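Local coordinates for isomerase/lactonizing enzyme (Agrobacterium tumefaciens, PDB 1RVK), which is of unknown function but, as a magnesium-binding member of the enolase superfamily, probably abstracts a proton next to a substrate carboxylate, at residues 9-14 with 33-38; 49-54 with 367-372; 170-175 with 187-192; 204-209 with 230-235. All coordinates share one frame; numbering follows the deposited sequence.

Contact 1. Residues 9-14 with 33-38; sequences RVFRTT and VEQAML
Phe-11 CG lies between its own backbone N and carbonyl carbon (chi1 61°), while Gln-35 CG is anti to its backbone N (chi1 177°). From these positions the two side chains run side by side and point the same way. Gln-35 CB stands over one face of the Phe-11 ring, 4.0 Å from the ring centroid, a CH-pi contact. Gln-35 CG comes 3.5 Å from Phe-11 CZ, at the outer rim. Met-37 CB, of a selenomethionine, approaches Phe-11 CE1 at the ring edge, 4.3 Å away. Arg-9 and Met-37 also lie side by side on this face, with Arg-9 CD 3.9 Å from Met-37 CE. Val-10 and Ala-36 meet on the other face, where Val-10 CG1 also packs 3.7 Å from Glu-34 OE1.

The backbones are antiparallel. Arg-9, Phe-11 and Thr-13 form hydrogen-bonded pairs with Met-37, Gln-35 and Val-33. Gln-35 N to Phe-11 O is short at 2.8 Å and nearly straight (174°). A water links each arginine to the other strand. One takes a bond from Arg-9 NH1 and gives one to Met-37 O; the same NH1 forms a salt bridge with Glu-7. A second lies between Arg-12 NH1, where the bond is weak, and Glu-34 OE2.

Phe-51, Tyr-345 and Ile-376 also pack on the Phe-11 ring. Strand 30-42 is the middle strand; along strand 3-15, Val-381 and Asn-379 bond to the backbone of Val-10 and Arg-12. This three-stranded antiparallel sheet is characteristic of the N-terminal capping domain of the enolase superfamily.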
loop_
_atom_site.group_PDB
_atom_site.type_symbol
_atom_site.label_atom_id
_atom_site.label_comp_id
_atom_site.label_asym_id
_atom_site.label_seq_id
_atom_site.Cartn_x
_atom_site.Cartn_y
_atom_site.Cartn_z
ATOM N N ARG A 9 -19.976 -8.314 3.352
ATOM C CA ARG A 9 -19.962 -9.418 4.300
ATOM C C ARG A 9 -18.814 -9.187 5.266
ATOM O O ARG A 9 -17.651 -9.134 4.863
ATOM C CB ARG A 9 -19.772 -10.752 3.570
ATOM C CG ARG A 9 -20.939 -11.139 2.672
ATOM C CD ARG A 9 -20.660 -12.432 1.924
ATOM N NE ARG A 9 -21.850 -12.931 1.239
ATOM C CZ ARG A 9 -22.457 -12.311 0.231
ATOM N NH1 ARG A 9 -21.985 -11.159 -0.229
ATOM N NH2 ARG A 9 -23.542 -12.843 -0.318
ATOM N N VAL A 10 -19.150 -9.028 6.541
ATOM C CA VAL A 10 -18.142 -8.811 7.565
ATOM C C VAL A 10 -17.880 -10.136 8.265
ATOM O O VAL A 10 -18.814 -10.855 8.630
ATOM C CB VAL A 10 -18.611 -7.764 8.599
ATOM C CG1 VAL A 10 -17.502 -7.483 9.605
ATOM C CG2 VAL A 10 -19.011 -6.479 7.886
ATOM N N PHE A 11 -16.605 -10.462 8.440
ATOM C CA PHE A 11 -16.224 -11.706 9.090
ATOM C C PHE A 11 -15.020 -11.466 9.988
ATOM O O PHE A 11 -14.414 -10.393 9.949
ATOM C CB PHE A 11 -15.878 -12.767 8.045
ATOM C CG PHE A 11 -14.726 -12.389 7.157
ATOM C CD1 PHE A 11 -14.909 -11.517 6.088
ATOM C CD2 PHE A 11 -13.450 -12.894 7.403
ATOM C CE1 PHE A 11 -13.836 -11.151 5.272
ATOM C CE2 PHE A 11 -12.371 -12.536 6.596
ATOM C CZ PHE A 11 -12.565 -11.661 5.528
ATOM N N ARG A 12 -14.672 -12.470 10.790
ATOM C CA ARG A 12 -13.538 -12.360 11.701
ATOM C C ARG A 12 -12.317 -13.115 11.179
ATOM O O ARG A 12 -12.408 -14.288 10.823
ATOM C CB ARG A 12 -13.904 -12.928 13.078
ATOM C CG ARG A 12 -15.286 -12.546 13.587
ATOM C CD ARG A 12 -15.730 -13.493 14.703
ATOM N NE ARG A 12 -17.172 -13.436 14.939
ATOM C CZ ARG A 12 -17.807 -12.389 15.459
ATOM N NH1 ARG A 12 -17.128 -11.302 15.803
ATOM N NH2 ARG A 12 -19.123 -12.424 15.629
ATOM N N THR A 13 -11.178 -12.431 11.133
ATOM C CA THR A 13 -9.932 -13.046 10.700
ATOM C C THR A 13 -9.032 -13.124 11.937
ATOM O O THR A 13 -9.036 -12.220 12.773
ATOM C CB THR A 13 -9.231 -12.212 9.596
ATOM O OG1 THR A 13 -8.017 -12.862 9.206
ATOM C CG2 THR A 13 -8.904 -10.812 10.096
ATOM N N THR A 14 -8.282 -14.212 12.061
ATOM C CA THR A 14 -7.386 -14.396 13.197
ATOM C C THR A 14 -6.001 -13.914 12.797
ATOM O O THR A 14 -5.423 -14.407 11.833
ATOM C CB THR A 14 -7.317 -15.871 13.607
ATOM O OG1 THR A 14 -8.626 -16.313 13.984
ATOM C CG2 THR A 14 -6.361 -16.056 14.774
ATOM N N VAL A 33 -9.977 -10.071 14.331
ATOM C CA VAL A 33 -10.234 -8.732 13.820
ATOM C C VAL A 33 -11.322 -8.779 12.754
ATOM O O VAL A 33 -11.331 -9.668 11.908
ATOM C CB VAL A 33 -8.951 -8.138 13.201
ATOM C CG1 VAL A 33 -9.239 -6.771 12.596
ATOM C CG2 VAL A 33 -7.867 -8.033 14.269
ATOM N N GLU A 34 -12.241 -7.822 12.799
ATOM C CA GLU A 34 -13.311 -7.776 11.813
ATOM C C GLU A 34 -12.795 -7.266 10.471
ATOM O O GLU A 34 -12.145 -6.222 10.396
ATOM C CB GLU A 34 -14.447 -6.878 12.300
ATOM C CG GLU A 34 -15.328 -7.512 13.363
ATOM C CD GLU A 34 -16.490 -6.618 13.754
ATOM O OE1 GLU A 34 -16.947 -5.832 12.898
ATOM O OE2 GLU A 34 -16.957 -6.711 14.908
ATOM N N GLN A 35 -13.088 -8.017 9.417
ATOM C CA GLN A 35 -12.679 -7.661 8.065
ATOM C C GLN A 35 -13.935 -7.652 7.200
ATOM O O GLN A 35 -14.858 -8.420 7.444
ATOM C CB GLN A 35 -11.684 -8.692 7.523
ATOM C CG GLN A 35 -11.249 -8.447 6.084
ATOM C CD GLN A 35 -10.420 -7.183 5.921
ATOM O OE1 GLN A 35 -10.128 -6.762 4.804
ATOM N NE2 GLN A 35 -10.029 -6.581 7.039
ATOM N N ALA A 36 -13.977 -6.789 6.194
ATOM C CA ALA A 36 -15.150 -6.737 5.334
ATOM C C ALA A 36 -14.816 -7.082 3.889
ATOM O O ALA A 36 -13.734 -6.765 3.393
ATOM C CB ALA A 36 -15.788 -5.353 5.403
HETATM N N MSE A 37 -15.747 -7.755 3.223
HETATM C CA MSE A 37 -15.568 -8.106 1.825
HETATM C C MSE A 37 -16.730 -7.503 1.055
HETATM O O MSE A 37 -17.896 -7.727 1.397
HETATM C CB MSE A 37 -15.544 -9.626 1.615
HETATM C CG MSE A 37 -15.414 -10.026 0.137
HETATM SE SE MSE A 37 -15.298 -11.947 -0.223
HETATM C CE MSE A 37 -17.116 -12.434 0.241
ATOM N N LEU A 38 -16.401 -6.712 0.038
ATOM C CA LEU A 38 -17.405 -6.081 -0.804
ATOM C C LEU A 38 -17.571 -6.940 -2.054
ATOM O O LEU A 38 -16.581 -7.326 -2.681
ATOM C CB LEU A 38 -16.949 -4.674 -1.200
ATOM C CG LEU A 38 -17.859 -3.778 -2.060
ATOM C CD1 LEU A 38 -18.004 -4.345 -3.453
ATOM C CD2 LEU A 38 -19.212 -3.629 -1.393
HETATM O O HOH W 1 -19.340 -9.781 0.072
HETATM O O HOH W 2 -16.582 -8.779 16.294
#

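Contact 2. Residues 49-54 with 367-372; sequences HSFTAP and LGEDID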
loop_
_atom_site.group_PDB
_atom_site.type_symbol
_atom_site.label_atom_id
_atom_site.label_comp_id
_atom_site.label_asym_id
_atom_site.label_seq_id
_atom_site.Cartn_x
_atom_site.Cartn_y
_atom_site.Cartn_z
ATOM N N HIS A 49 -14.988 -9.197 -6.171
ATOM C CA HIS A 49 -14.807 -8.973 -4.737
ATOM C C HIS A 49 -13.577 -8.144 -4.386
ATOM O O HIS A 49 -12.615 -8.086 -5.150
ATOM C CB HIS A 49 -14.665 -10.318 -4.018
ATOM C CG HIS A 49 -15.577 -11.385 -4.533
ATOM N ND1 HIS A 49 -16.897 -11.484 -4.154
ATOM C CD2 HIS A 49 -15.362 -12.388 -5.418
ATOM C CE1 HIS A 49 -17.458 -12.504 -4.782
ATOM N NE2 HIS A 49 -16.548 -13.068 -5.554
ATOM N N SER A 50 -13.614 -7.528 -3.209
ATOM C CA SER A 50 -12.489 -6.743 -2.718
ATOM C C SER A 50 -12.614 -6.588 -1.203
ATOM O O SER A 50 -13.718 -6.480 -0.672
ATOM C CB SER A 50 -12.444 -5.374 -3.402
ATOM O OG SER A 50 -11.139 -4.826 -3.308
ATOM N N PHE A 51 -11.476 -6.577 -0.514
ATOM C CA PHE A 51 -11.446 -6.482 0.943
ATOM C C PHE A 51 -11.062 -5.113 1.489
ATOM O O PHE A 51 -10.290 -4.382 0.871
ATOM C CB PHE A 51 -10.467 -7.522 1.490
ATOM C CG PHE A 51 -10.852 -8.935 1.174
ATOM C CD1 PHE A 51 -11.759 -9.615 1.976
ATOM C CD2 PHE A 51 -10.344 -9.573 0.043
ATOM C CE1 PHE A 51 -12.157 -10.915 1.661
ATOM C CE2 PHE A 51 -10.736 -10.872 -0.280
ATOM C CZ PHE A 51 -11.646 -11.542 0.531
ATOM N N THR A 52 -11.604 -4.780 2.659
ATOM C CA THR A 52 -11.297 -3.515 3.322
ATOM C C THR A 52 -11.825 -3.541 4.751
ATOM O O THR A 52 -12.458 -4.512 5.168
ATOM C CB THR A 52 -11.920 -2.307 2.583
ATOM O OG1 THR A 52 -11.334 -1.096 3.077
ATOM C CG2 THR A 52 -13.426 -2.258 2.795
ATOM N N ALA A 53 -11.554 -2.481 5.504
ATOM C CA ALA A 53 -12.013 -2.388 6.885
ATOM C C ALA A 53 -13.515 -2.117 6.898
ATOM O O ALA A 53 -14.021 -1.349 6.081
ATOM C CB ALA A 53 -11.270 -1.271 7.611
ATOM N N PRO A 54 -14.241 -2.730 7.845
ATOM C CA PRO A 54 -15.694 -2.582 7.995
ATOM C C PRO A 54 -16.257 -1.163 7.884
ATOM O O PRO A 54 -17.227 -0.938 7.163
ATOM C CB PRO A 54 -15.959 -3.201 9.366
ATOM C CG PRO A 54 -14.930 -4.291 9.434
ATOM C CD PRO A 54 -13.692 -3.591 8.909
ATOM N N LEU A 367 -8.424 -9.985 -9.693
ATOM C CA LEU A 367 -7.297 -9.605 -8.846
ATOM C C LEU A 367 -6.532 -10.852 -8.419
ATOM O O LEU A 367 -5.448 -10.766 -7.841
ATOM C CB LEU A 367 -7.785 -8.841 -7.615
ATOM C CG LEU A 367 -8.381 -7.460 -7.901
ATOM C CD1 LEU A 367 -9.041 -6.914 -6.646
ATOM C CD2 LEU A 367 -7.285 -6.523 -8.395
ATOM N N GLY A 368 -7.105 -12.016 -8.709
ATOM C CA GLY A 368 -6.442 -13.263 -8.380
ATOM C C GLY A 368 -6.398 -13.645 -6.916
ATOM O O GLY A 368 -5.584 -14.481 -6.519
ATOM N N GLU A 369 -7.253 -13.045 -6.097
ATOM C CA GLU A 369 -7.267 -13.394 -4.687
ATOM C C GLU A 369 -8.021 -14.721 -4.560
ATOM O O GLU A 369 -9.183 -14.833 -4.957
ATOM C CB GLU A 369 -7.919 -12.272 -3.866
ATOM C CG GLU A 369 -7.175 -10.936 -4.018
ATOM C CD GLU A 369 -7.650 -9.843 -3.070
ATOM O OE1 GLU A 369 -8.865 -9.575 -3.015
ATOM O OE2 GLU A 369 -6.799 -9.235 -2.385
ATOM N N ASP A 370 -7.328 -15.728 -4.039
ATOM C CA ASP A 370 -7.876 -17.077 -3.867
ATOM C C ASP A 370 -8.721 -17.088 -2.595
ATOM O O ASP A 370 -8.290 -17.566 -1.545
ATOM C CB ASP A 370 -6.716 -18.073 -3.754
ATOM C CG ASP A 370 -7.133 -19.504 -4.042
ATOM O OD1 ASP A 370 -6.256 -20.393 -3.980
ATOM O OD2 ASP A 370 -8.324 -19.741 -4.333
ATOM N N ILE A 371 -9.936 -16.562 -2.709
ATOM C CA ILE A 371 -10.842 -16.430 -1.577
ATOM C C ILE A 371 -11.445 -17.713 -1.012
ATOM O O ILE A 371 -12.004 -18.530 -1.743
ATOM C CB ILE A 371 -11.985 -15.459 -1.934
ATOM C CG1 ILE A 371 -11.386 -14.152 -2.463
ATOM C CG2 ILE A 371 -12.849 -15.190 -0.709
ATOM C CD1 ILE A 371 -12.402 -13.177 -3.008
ATOM N N ASP A 372 -11.323 -17.876 0.302
ATOM C CA ASP A 372 -11.882 -19.039 0.984
ATOM C C ASP A 372 -13.269 -18.609 1.449
ATOM O O ASP A 372 -13.445 -18.182 2.591
ATOM C CB ASP A 372 -11.024 -19.419 2.195
ATOM C CG ASP A 372 -11.398 -20.777 2.780
ATOM O OD1 ASP A 372 -12.567 -21.195 2.639
ATOM O OD2 ASP A 372 -10.522 -21.423 3.397
HETATM O O HOH W 3 -10.675 -10.183 -4.767
HETATM O O HOH W 4 -9.097 -6.891 -2.310
#
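Ile-371 reaches His-49 and Phe-51 where the segment that follows the barrel returns to the N-terminal capping domain of this enolase-superfamily fold. The tight part is apolar. Ile-371 and Phe-51 meet tip to tip, with Ile-371 CG1 at the ring edge and Ile-371 CD1 3.9 Å from Phe-51 CE2. The same CD1 methyl lies 3.8 Å from His-49 CB, so one methyl touches both His-49 and Phe-51. Met-37 packs on Ile-371 too, and Phe-373 meets the His-49 ring edge-to-face. Asp-372 then serves as N-cap of helix 373-378, its OD1 bonded to Phe-375 N.

The other part is looser and wet. No direct hydrogen bond joins the two segments. Glu-369 and Phe-51 run past one another in opposite senses, and Glu-369 OE1 lies near the ring plane at the edge, 3.4 Å from Phe-51 CD2. Two waters give protons to this oxygen and so bridge it to strand 47-52. One water also donates to His-49 O, at 2.9 Å. The other lies 3.1 Å from Ser-50 OG. It also accepts a bond from Phe-51 N, 3.0 Å away, and donates to Glu-369 OE1, at 2.8 Å.

Contact 3. Residues 170-175 with 187-192; sequences LHTWMP and LKACAA
Ala-189 is the bump of this contact. Its CB projects from helix 183-197 into a hollow formed by Leu-170, Thr-172 and Trp-173. The wall nearest to it is the indole. Trp-173 CZ3 lies 3.8 Å from Ala-189 CB, and Trp-173 CH2 is almost as near at 3.9 Å. Trp-173 CG is anti to its carbonyl carbon (chi1 -60°). The turn about the next bond (chi2 -87°) sets the ring with its six-membered end at the helix. Thr-172 CG2 adds a second wall, 4.3 Å from Ala-189 CB.

Leu-170 is the return bump. Its CD1 methyl forms the third wall of the hollow, 4.1 Å from Ala-189 CB. It also rests on the helix backbone, 3.9 Å from Ala-189 O and 4.0 Å from Cys-190 N. Cys-190 SG sits beside the same methyl, 4.2 Å from Leu-170 CD1. The small residue at the centre is consistent with the close approach of the helix, with van der Waals contacts and no hydrogen bond between the segments.

Here a barrel strand and the loop after it pack on the helix of a beta-alpha-beta unit in the TIM-type barrel. Tyr-153 meets the Trp-173 ring edge-to-face. Leu-170 also packs on Ile-137 of strand 130-137 and on Val-193 of the same helix. Ile-205, from strand 202-206, touches Leu-170, Thr-172 and Cys-190, so the next barrel strand borders the packed layer.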
loop_
_atom_site.group_PDB
_atom_site.type_symbol
_atom_site.label_atom_id
_atom_site.label_comp_id
_atom_site.label_asym_id
_atom_site.label_seq_id
_atom_site.Cartn_x
_atom_site.Cartn_y
_atom_site.Cartn_z
ATOM N N LEU A 170 13.126 0.521 5.942
ATOM C CA LEU A 170 12.865 0.590 7.370
ATOM C C LEU A 170 11.800 1.623 7.681
ATOM O O LEU A 170 11.780 2.696 7.079
ATOM C CB LEU A 170 14.116 1.005 8.149
ATOM C CG LEU A 170 15.441 0.249 8.113
ATOM C CD1 LEU A 170 16.353 0.862 9.167
ATOM C CD2 LEU A 170 15.232 -1.226 8.405
ATOM N N HIS A 171 10.898 1.280 8.594
ATOM C CA HIS A 171 9.909 2.228 9.096
ATOM C C HIS A 171 10.484 2.312 10.506
ATOM O O HIS A 171 10.574 1.291 11.189
ATOM C CB HIS A 171 8.488 1.645 9.160
ATOM C CG HIS A 171 7.775 1.625 7.843
ATOM N ND1 HIS A 171 7.908 0.594 6.938
ATOM C CD2 HIS A 171 6.913 2.509 7.281
ATOM C CE1 HIS A 171 7.160 0.841 5.876
ATOM N NE2 HIS A 171 6.546 1.997 6.059
ATOM N N THR A 172 10.906 3.496 10.939
ATOM C CA THR A 172 11.495 3.610 12.265
ATOM C C THR A 172 10.503 3.912 13.389
ATOM O O THR A 172 9.294 3.790 13.199
ATOM C CB THR A 172 12.664 4.622 12.250
ATOM O OG1 THR A 172 12.313 5.763 11.454
ATOM C CG2 THR A 172 13.903 3.967 11.648
ATOM N N TRP A 173 11.012 4.287 14.559
ATOM C CA TRP A 173 10.165 4.541 15.728
ATOM C C TRP A 173 9.281 5.782 15.683
ATOM O O TRP A 173 9.729 6.874 15.330
ATOM C CB TRP A 173 11.032 4.592 16.985
ATOM C CG TRP A 173 11.788 3.325 17.236
ATOM C CD1 TRP A 173 11.346 2.221 17.916
ATOM C CD2 TRP A 173 13.120 3.027 16.808
ATOM N NE1 TRP A 173 12.327 1.257 17.938
ATOM C CE2 TRP A 173 13.425 1.723 17.264
ATOM C CE3 TRP A 173 14.089 3.735 16.082
ATOM C CZ2 TRP A 173 14.659 1.111 17.018
ATOM C CZ3 TRP A 173 15.320 3.125 15.837
ATOM C CH2 TRP A 173 15.590 1.824 16.305
HETATM N N MSE A 174 8.024 5.601 16.080
HETATM C CA MSE A 174 7.052 6.685 16.089
HETATM C C MSE A 174 6.155 6.593 17.320
HETATM O O MSE A 174 5.916 5.504 17.844
HETATM C CB MSE A 174 6.182 6.606 14.830
HETATM C CG MSE A 174 6.968 6.575 13.528
HETATM SE SE MSE A 174 5.806 6.495 11.984
HETATM C CE MSE A 174 7.056 5.749 10.721
ATOM N N PRO A 175 5.653 7.737 17.811
ATOM C CA PRO A 175 4.780 7.630 18.985
ATOM C C PRO A 175 3.569 6.778 18.590
ATOM O O PRO A 175 3.228 6.688 17.412
ATOM C CB PRO A 175 4.422 9.087 19.288
ATOM C CG PRO A 175 4.589 9.779 17.964
ATOM C CD PRO A 175 5.826 9.137 17.396
ATOM N N LEU A 187 18.772 7.188 12.669
ATOM C CA LEU A 187 20.019 7.075 11.923
ATOM C C LEU A 187 20.846 5.880 12.380
ATOM O O LEU A 187 21.527 5.257 11.569
ATOM C CB LEU A 187 20.840 8.361 12.046
ATOM C CG LEU A 187 20.337 9.538 11.204
ATOM C CD1 LEU A 187 21.125 10.797 11.535
ATOM C CD2 LEU A 187 20.470 9.191 9.733
ATOM N N LYS A 188 20.794 5.560 13.672
ATOM C CA LYS A 188 21.541 4.409 14.179
ATOM C C LYS A 188 20.981 3.127 13.581
ATOM O O LYS A 188 21.725 2.196 13.274
ATOM C CB LYS A 188 21.460 4.312 15.704
ATOM C CG LYS A 188 22.290 5.334 16.463
ATOM C CD LYS A 188 22.416 4.918 17.924
ATOM C CE LYS A 188 22.851 6.069 18.814
ATOM N NZ LYS A 188 21.759 7.074 18.985
ATOM N N ALA A 189 19.662 3.073 13.430
ATOM C CA ALA A 189 19.022 1.897 12.851
ATOM C C ALA A 189 19.464 1.757 11.402
ATOM O O ALA A 189 19.818 0.669 10.950
ATOM C CB ALA A 189 17.508 2.030 12.923
ATOM N N CYS A 190 19.445 2.869 10.674
ATOM C CA CYS A 190 19.850 2.858 9.274
ATOM C C CYS A 190 21.296 2.405 9.120
ATOM O O CYS A 190 21.622 1.614 8.228
ATOM C CB CYS A 190 19.670 4.248 8.662
ATOM S SG CYS A 190 17.928 4.706 8.444
ATOM N N ALA A 191 22.159 2.907 9.995
ATOM C CA ALA A 191 23.574 2.555 9.958
ATOM C C ALA A 191 23.773 1.078 10.281
ATOM O O ALA A 191 24.600 0.405 9.663
ATOM C CB ALA A 191 24.350 3.413 10.947
ATOM N N ALA A 192 23.026 0.585 11.264
ATOM C CA ALA A 192 23.115 -0.816 11.664
ATOM C C ALA A 192 22.726 -1.730 10.507
ATOM O O ALA A 192 23.366 -2.760 10.274
ATOM C CB ALA A 192 22.209 -1.075 12.862
#

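Contact 4. Residues 204-209 with 230-235; sequences MIDAFH and WIEEPM. With MG (magnesium ion), chain B.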
loop_
_atom_site.group_PDB
_atom_site.type_symbol
_atom_site.label_atom_id
_atom_site.label_comp_id
_atom_site.label_asym_id
_atom_site.label_seq_id
_atom_site.Cartn_x
_atom_site.Cartn_y
_atom_site.Cartn_z
HETATM N N MSE A 204 16.125 1.829 2.060
HETATM C CA MSE A 204 15.285 3.009 2.113
HETATM C C MSE A 204 14.722 3.210 3.508
HETATM O O MSE A 204 14.700 2.281 4.320
HETATM C CB MSE A 204 14.175 2.899 1.073
HETATM C CG MSE A 204 14.752 2.859 -0.336
HETATM SE SE MSE A 204 14.901 1.065 -0.993
HETATM C CE MSE A 204 13.040 1.109 -1.342
ATOM N N ILE A 205 14.282 4.431 3.790
ATOM C CA ILE A 205 13.750 4.754 5.105
ATOM C C ILE A 205 12.476 5.575 5.028
ATOM O O ILE A 205 12.389 6.544 4.275
ATOM C CB ILE A 205 14.804 5.530 5.953
ATOM C CG1 ILE A 205 14.183 6.026 7.261
ATOM C CG2 ILE A 205 15.357 6.702 5.159
ATOM C CD1 ILE A 205 13.915 4.945 8.267
ATOM N N ASP A 206 11.491 5.155 5.815
ATOM C CA ASP A 206 10.198 5.819 5.913
ATOM C C ASP A 206 10.085 6.108 7.408
ATOM O O ASP A 206 9.561 5.301 8.174
ATOM C CB ASP A 206 9.099 4.866 5.447
ATOM C CG ASP A 206 7.734 5.521 5.371
ATOM O OD1 ASP A 206 6.793 4.823 4.974
ATOM O OD2 ASP A 206 7.590 6.713 5.708
ATOM N N ALA A 207 10.608 7.258 7.817
ATOM C CA ALA A 207 10.615 7.642 9.224
ATOM C C ALA A 207 9.363 8.382 9.671
ATOM O O ALA A 207 8.423 8.549 8.902
ATOM C CB ALA A 207 11.847 8.491 9.510
ATOM N N PHE A 208 9.362 8.799 10.934
ATOM C CA PHE A 208 8.259 9.558 11.529
ATOM C C PHE A 208 7.727 10.549 10.482
ATOM O O PHE A 208 8.465 11.396 9.986
ATOM C CB PHE A 208 8.795 10.277 12.770
ATOM C CG PHE A 208 7.803 11.171 13.442
ATOM C CD1 PHE A 208 7.988 12.551 13.434
ATOM C CD2 PHE A 208 6.711 10.642 14.122
ATOM C CE1 PHE A 208 7.097 13.392 14.101
ATOM C CE2 PHE A 208 5.815 11.474 14.789
ATOM C CZ PHE A 208 6.010 12.850 14.779
ATOM N N HIS A 209 6.440 10.438 10.159
ATOM C CA HIS A 209 5.810 11.258 9.120
ATOM C C HIS A 209 5.554 12.738 9.389
ATOM O O HIS A 209 4.954 13.410 8.547
ATOM C CB HIS A 209 4.471 10.635 8.715
ATOM C CG HIS A 209 4.501 9.145 8.591
ATOM N ND1 HIS A 209 5.289 8.486 7.674
ATOM C CD2 HIS A 209 3.805 8.185 9.247
ATOM C CE1 HIS A 209 5.077 7.185 7.768
ATOM N NE2 HIS A 209 4.180 6.976 8.715
ATOM N N TRP A 230 16.312 6.165 -1.029
ATOM C CA TRP A 230 15.343 7.239 -0.881
ATOM C C TRP A 230 14.900 7.459 0.554
ATOM O O TRP A 230 15.068 6.593 1.414
ATOM C CB TRP A 230 14.112 7.007 -1.790
ATOM C CG TRP A 230 13.044 6.015 -1.318
ATOM C CD1 TRP A 230 12.410 5.994 -0.102
ATOM C CD2 TRP A 230 12.415 4.992 -2.107
ATOM N NE1 TRP A 230 11.429 5.029 -0.090
ATOM C CE2 TRP A 230 11.410 4.399 -1.307
ATOM C CE3 TRP A 230 12.601 4.521 -3.416
ATOM C CZ2 TRP A 230 10.593 3.360 -1.773
ATOM C CZ3 TRP A 230 11.786 3.485 -3.880
ATOM C CH2 TRP A 230 10.797 2.919 -3.057
ATOM N N ILE A 231 14.370 8.648 0.800
ATOM C CA ILE A 231 13.853 9.013 2.107
ATOM C C ILE A 231 12.372 9.214 1.812
ATOM O O ILE A 231 12.007 9.895 0.852
ATOM C CB ILE A 231 14.524 10.308 2.648
ATOM C CG1 ILE A 231 13.948 10.650 4.025
ATOM C CG2 ILE A 231 14.357 11.450 1.660
ATOM C CD1 ILE A 231 14.623 11.833 4.696
ATOM N N GLU A 232 11.525 8.593 2.621
ATOM C CA GLU A 232 10.085 8.639 2.406
ATOM C C GLU A 232 9.271 9.332 3.497
ATOM O O GLU A 232 9.399 9.017 4.676
ATOM C CB GLU A 232 9.594 7.200 2.232
ATOM C CG GLU A 232 8.120 7.024 1.897
ATOM C CD GLU A 232 7.783 5.564 1.690
ATOM O OE1 GLU A 232 8.650 4.812 1.199
ATOM O OE2 GLU A 232 6.655 5.161 2.006
ATOM N N GLU A 233 8.433 10.275 3.073
ATOM C CA GLU A 233 7.533 11.022 3.955
ATOM C C GLU A 233 8.103 11.365 5.332
ATOM O O GLU A 233 7.582 10.934 6.355
ATOM C CB GLU A 233 6.222 10.230 4.111
ATOM C CG GLU A 233 5.077 10.995 4.767
ATOM C CD GLU A 233 3.737 10.268 4.676
ATOM O OE1 GLU A 233 2.723 10.852 5.114
ATOM O OE2 GLU A 233 3.688 9.121 4.173
ATOM N N PRO A 234 9.178 12.166 5.377
ATOM C CA PRO A 234 9.728 12.504 6.693
ATOM C C PRO A 234 9.056 13.725 7.319
ATOM O O PRO A 234 9.324 14.062 8.471
ATOM C CB PRO A 234 11.199 12.750 6.387
ATOM C CG PRO A 234 11.124 13.430 5.053
ATOM C CD PRO A 234 10.083 12.603 4.298
HETATM N N MSE A 235 8.189 14.389 6.558
HETATM C CA MSE A 235 7.496 15.583 7.050
HETATM C C MSE A 235 6.011 15.517 6.703
HETATM O O MSE A 235 5.596 14.699 5.890
HETATM C CB MSE A 235 8.105 16.844 6.422
HETATM C CG MSE A 235 9.618 16.980 6.595
HETATM SE SE MSE A 235 10.325 18.517 5.621
HETATM C CE MSE A 235 9.858 17.939 3.833
HETATM MG MG MG B . 5.205 5.029 3.613
HETATM O O HOH W 5 11.744 9.204 6.037
HETATM O O HOH W 6 5.255 7.191 4.169
HETATM O O HOH W 7 2.825 13.213 6.432
HETATM O O HOH W 8 3.508 4.635 5.098
HETATM O O HOH W 9 5.368 2.746 3.468
#
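Asp-206 and Glu-232 cross obliquely on one face of two parallel strands, their carboxylate planes 31° apart. Each turns one oxygen to the magnesium ion: Asp-206 OD1 binds it at 2.1 Å and Glu-232 OE2 at 2.2 Å. Sharing the ion leaves Asp-206 OD1 and Glu-232 OE2 3.0 Å apart. Glu-258 and three waters complete six ligands.

Glu-232 CG is anti to its backbone N (chi1 -176°), and the chain stays extended beyond it. Its second oxygen, OE1, is held apart from the metal. Trp-230 NE1 gives it a hydrogen bond of 3.1 Å on the anti lone pair, with the oxygen 24° out of the indole plane. Lys-169 makes a salt bridge to the same atom. The selenomethionine Met-204 covers Trp-230. Its CE stands over one face, 3.4 Å from the centroid of the six-membered ring, a CH-pi contact; Met-204 SE, 4.7 Å from that centroid, adds a Met-aromatic contact.

One metal-bound water donates to Asp-206 OD2, 2.8 Å away, and to Glu-233 OE2. Glu-233 OE1 is hydrogen-bonded to Ser-259. Glu-233 CG and CD pack near His-209 ND1, while Glu-233 O lies at the ring edge. Glu-232 N bonds to Ile-205 O, at 2.8 Å, and Ile-205 N weakly to Trp-230 O.

The three acidic residues form the magnesium site of the enolase superfamily. In relatives such an ion stabilises an enolate intermediate. The water ligands here could plausibly give way to substrate oxygens, and the bonds to Glu-232 OE1 probably steady its carboxylate.

Contacts 1 and 2 belong to the capping region, and contacts 3 and 4 to the barrel. Contacts 1 and 2 have centres about 10 Å apart and share the three-stranded sheet, where strands 30-42 and 47-52 are neighbours. The centres of contacts 3 and 4 are also about 10 Å apart, and Leu-170 of strand 167-171 pairs with Met-204 and Asp-206 of strand 202-206. The two groups do not touch: contacts 2 and 4 have centres about 29 Å apart, on opposite sides of the chain's centre. Contact 1 comes first along the chain. Contact 2 closes a long loop that encloses contact 3 and then contact 4, so the tail returns to the capping domain after the barrel in the sequence.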